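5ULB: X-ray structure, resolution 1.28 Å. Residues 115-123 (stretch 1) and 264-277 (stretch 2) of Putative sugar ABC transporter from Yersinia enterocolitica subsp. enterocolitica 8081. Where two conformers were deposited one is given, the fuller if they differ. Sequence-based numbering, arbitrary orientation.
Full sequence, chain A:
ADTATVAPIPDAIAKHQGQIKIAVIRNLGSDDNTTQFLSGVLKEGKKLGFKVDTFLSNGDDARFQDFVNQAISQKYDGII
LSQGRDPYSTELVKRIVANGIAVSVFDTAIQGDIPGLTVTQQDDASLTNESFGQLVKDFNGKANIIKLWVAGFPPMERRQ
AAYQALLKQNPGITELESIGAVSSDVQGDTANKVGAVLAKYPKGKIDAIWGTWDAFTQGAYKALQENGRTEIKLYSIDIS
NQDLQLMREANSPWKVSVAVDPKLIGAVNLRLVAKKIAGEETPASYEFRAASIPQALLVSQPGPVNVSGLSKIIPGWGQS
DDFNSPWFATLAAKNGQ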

# COMPACT_ATOMS: atom_id res chain seq x y z
N PRO A 115 9.96 10.15 19.64
CA PRO A 115 10.72 9.01 20.17
C PRO A 115 9.77 7.80 20.41
O PRO A 115 8.72 7.96 20.94
N GLY A 116 10.21 6.60 20.00
CA GLY A 116 9.40 5.43 20.08
C GLY A 116 8.60 5.05 18.91
O GLY A 116 8.17 3.86 18.80
N LEU A 117 8.44 5.98 17.96
CA LEU A 117 7.69 5.73 16.72
C LEU A 117 8.63 5.10 15.68
O LEU A 117 9.76 5.54 15.55
N THR A 118 8.09 4.12 14.94
CA THR A 118 8.65 3.85 13.65
C THR A 118 7.72 4.34 12.57
O THR A 118 6.53 3.99 12.57
N VAL A 119 8.25 5.07 11.55
CA VAL A 119 7.53 5.45 10.39
C VAL A 119 7.92 4.56 9.24
O VAL A 119 9.12 4.36 8.98
N THR A 120 6.95 3.99 8.55
CA THR A 120 7.21 3.13 7.46
C THR A 120 6.56 3.62 6.19
O THR A 120 5.53 4.32 6.23
N GLN A 121 7.17 3.29 5.04
CA GLN A 121 6.69 3.73 3.74
C GLN A 121 7.30 2.87 2.67
O GLN A 121 8.28 2.18 2.92
N GLN A 122 6.73 2.91 1.48
CA GLN A 122 7.38 2.34 0.32
C GLN A 122 8.33 3.38 -0.23
O GLN A 122 8.33 4.52 0.15
N ASP A 123 9.17 2.95 -1.19
CA ASP A 123 10.06 3.90 -1.90
C ASP A 123 9.27 4.48 -3.02
O ASP A 123 9.29 4.00 -4.16
N LEU A 264 2.79 -8.11 3.33
CA LEU A 264 4.09 -7.93 4.01
C LEU A 264 4.14 -6.62 4.71
O LEU A 264 4.71 -6.56 5.80
N ILE A 265 3.62 -5.55 4.12
CA ILE A 265 3.60 -4.28 4.84
C ILE A 265 2.86 -4.39 6.15
O ILE A 265 3.31 -3.90 7.17
N GLY A 266 1.66 -5.01 6.10
CA GLY A 266 0.92 -5.21 7.33
C GLY A 266 1.66 -6.03 8.32
O GLY A 266 1.71 -5.68 9.50
N ALA A 267 2.22 -7.15 7.88
CA ALA A 267 2.96 -8.02 8.81
C ALA A 267 4.13 -7.26 9.45
O ALA A 267 4.35 -7.48 10.65
N VAL A 268 4.92 -6.54 8.64
CA VAL A 268 6.07 -5.89 9.22
C VAL A 268 5.65 -4.86 10.23
O VAL A 268 6.37 -4.69 11.25
N ASN A 269 4.62 -4.07 9.94
CA ASN A 269 4.16 -3.14 11.00
C ASN A 269 3.77 -3.86 12.27
O ASN A 269 4.06 -3.33 13.35
N LEU A 270 3.16 -5.00 12.19
CA LEU A 270 2.86 -5.79 13.39
C LEU A 270 4.15 -6.20 14.08
O LEU A 270 4.24 -6.14 15.29
N ARG A 271 5.11 -6.75 13.31
CA ARG A 271 6.39 -7.16 13.89
C ARG A 271 7.02 -6.01 14.69
O ARG A 271 7.58 -6.19 15.78
N LEU A 272 7.01 -4.80 14.11
CA LEU A 272 7.55 -3.63 14.78
C LEU A 272 6.87 -3.32 16.11
O LEU A 272 7.52 -3.07 17.08
N VAL A 273 5.52 -3.37 16.09
CA VAL A 273 4.80 -3.17 17.36
C VAL A 273 5.08 -4.25 18.36
O VAL A 273 5.25 -3.97 19.55
N ALA A 274 5.18 -5.52 17.93
CA ALA A 274 5.55 -6.56 18.81
C ALA A 274 6.90 -6.34 19.51
O ALA A 274 7.04 -6.53 20.70
N LYS A 275 7.89 -5.94 18.71
CA LYS A 275 9.22 -5.64 19.29
C LYS A 275 9.11 -4.48 20.27
O LYS A 275 9.82 -4.52 21.30
N LYS A 276 8.39 -3.42 19.92
CA LYS A 276 8.25 -2.31 20.84
C LYS A 276 7.63 -2.75 22.17
O LYS A 276 8.12 -2.38 23.25
N ILE A 277 6.56 -3.60 22.11
CA ILE A 277 5.94 -4.06 23.36
C ILE A 277 6.96 -4.85 24.16
O ILE A 277 7.00 -4.77 25.37

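Polar side chains, rather than a purely greasy seam, tie this strand to the helix that runs almost antiparallel to it, at 170° and with the axes 10.3 Å apart at closest approach. At one end the Lys276 side chain (chi1 m, then t, t and m) reaches obliquely across the gap, and its NZ donates hydrogen bonds to Gly116 O and to Thr118 OG1, both at 2.8 Å. Gly116 adopts phi/psi of 93/-14, where a CB would jam against the preceding carbonyl oxygen.

Thr118 and Thr120 point toward the helix, while the residues between and beside them, Leu117, Val119 and Gln121, point away. From the helix, Ile265, Leu272 and Lys276 point toward the strand. Thr118 (m) and Thr120 (p) both bring methyls to Leu272 (m, t), whose CD1 lies 3.9 Å from Thr118 CG2 and 3.7 Å from Thr120 CG2, so Leu272 packs against both threonines, with CD1 making the closest approach to each methyl. Asn269 (m) starts sideways, but its amide reaches the strand: ND2 donates to Thr120 OG1 at 3.1 Å and also to Ile265 O at 3.0 Å, one turn back, a pairing that holds the amide in place. Farther along, Gln122 (m, t) likewise leaves sideways and turns its end inward, placing OE1 3.6 Å from CD1 of Ile265 (m, t), a van der Waals contact. Methylseleno-ribofuranose, modelled as both anomers, also touches these stretches.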

# COMPACT_ATOMS: atom_id res chain seq x y z
CB PRO A 115 11.30 9.54 21.48
CG PRO A 115 11.33 11.06 21.29
CD PRO A 115 10.18 11.42 20.37
CB LEU A 117 7.15 7.07 16.22
CG LEU A 117 6.36 6.95 14.93
CD1 LEU A 117 5.11 6.10 15.05
CD2 LEU A 117 6.02 8.34 14.45
CB THR A 118 8.95 2.33 13.43
OG1 THR A 118 9.75 1.82 14.47
CG2 THR A 118 9.56 2.05 12.07
CB VAL A 119 7.68 6.93 10.04
CG1 VAL A 119 7.23 7.84 11.19
CG2 VAL A 119 9.08 7.27 9.62
CB THR A 120 6.82 1.66 7.73
OG1 THR A 120 5.41 1.45 7.66
CG2 THR A 120 7.33 1.10 9.09
CB GLN A 121 6.97 5.19 3.49
CG GLN A 121 8.42 5.61 3.74
CD GLN A 121 8.85 5.82 5.22
OE1 GLN A 121 8.02 6.21 6.04
NE2 GLN A 121 10.05 5.40 5.58
CB GLN A 122 6.31 1.91 -0.73
CG GLN A 122 5.31 0.87 -0.19
CD GLN A 122 4.03 0.75 -0.94
OE1 GLN A 122 3.74 -0.35 -1.53
NE2 GLN A 122 3.29 1.80 -0.99
CB ASP A 123 11.31 3.11 -2.41
CG ASP A 123 12.31 4.01 -3.08
OD1 ASP A 123 12.01 5.21 -3.36
OD2 ASP A 123 13.44 3.52 -3.30
CB LEU A 264 5.20 -8.06 2.92
CG LEU A 264 6.64 -7.93 3.45
CD1 LEU A 264 6.96 -9.02 4.44
CD2 LEU A 264 7.60 -7.88 2.30
CB ILE A 265 3.02 -3.20 3.93
CG1 ILE A 265 3.88 -3.05 2.62
CG2 ILE A 265 2.85 -1.91 4.65
CD1 ILE A 265 3.27 -2.06 1.65
CB ALA A 267 3.41 -9.23 8.08
CB VAL A 268 6.96 -5.39 8.08
CG1 VAL A 268 7.93 -4.33 8.55
CG2 VAL A 268 7.65 -6.57 7.39
CB ASN A 269 3.04 -2.24 10.42
CG ASN A 269 3.61 -1.07 9.62
OD1 ASN A 269 3.88 -0.00 10.24
ND2 ASN A 269 3.88 -1.20 8.32
CB LEU A 270 1.90 -6.96 13.01
CG LEU A 270 1.24 -7.68 14.15
CD1 LEU A 270 2.15 -8.65 14.88
CD2 LEU A 270 0.46 -6.82 15.06
CB ARG A 271 7.38 -7.63 12.81
CG ARG A 271 6.96 -8.84 12.08
CD ARG A 271 8.04 -9.18 11.03
NE ARG A 271 7.57 -10.20 10.10
CZ ARG A 271 8.22 -10.58 9.01
NH1 ARG A 271 9.36 -10.03 8.70
NH2 ARG A 271 7.74 -11.51 8.24
CB LEU A 272 7.54 -2.41 13.83
CG LEU A 272 8.58 -2.48 12.69
CD1 LEU A 272 8.17 -1.54 11.56
CD2 LEU A 272 9.92 -2.07 13.27
CB VAL A 273 3.32 -2.99 17.06
CG1 VAL A 273 2.50 -2.99 18.32
CG2 VAL A 273 3.08 -1.72 16.35
CB ALA A 274 5.55 -7.88 18.08
CB LYS A 275 10.19 -5.34 18.15
CG LYS A 275 10.60 -6.54 17.36
CD LYS A 275 11.58 -6.23 16.22
CE LYS A 275 12.91 -5.70 16.68
NZ LYS A 275 13.73 -6.70 17.23
CB LYS A 276 7.40 -1.21 20.23
CG LYS A 276 8.10 -0.51 19.02
CD LYS A 276 7.14 0.31 18.20
CE LYS A 276 7.73 0.82 16.87
NZ LYS A 276 8.90 1.70 17.12
CB ILE A 277 4.70 -4.87 23.00
CG1 ILE A 277 3.60 -3.93 22.47
CG2 ILE A 277 4.11 -5.53 24.23
CD1 ILE A 277 2.41 -4.61 21.78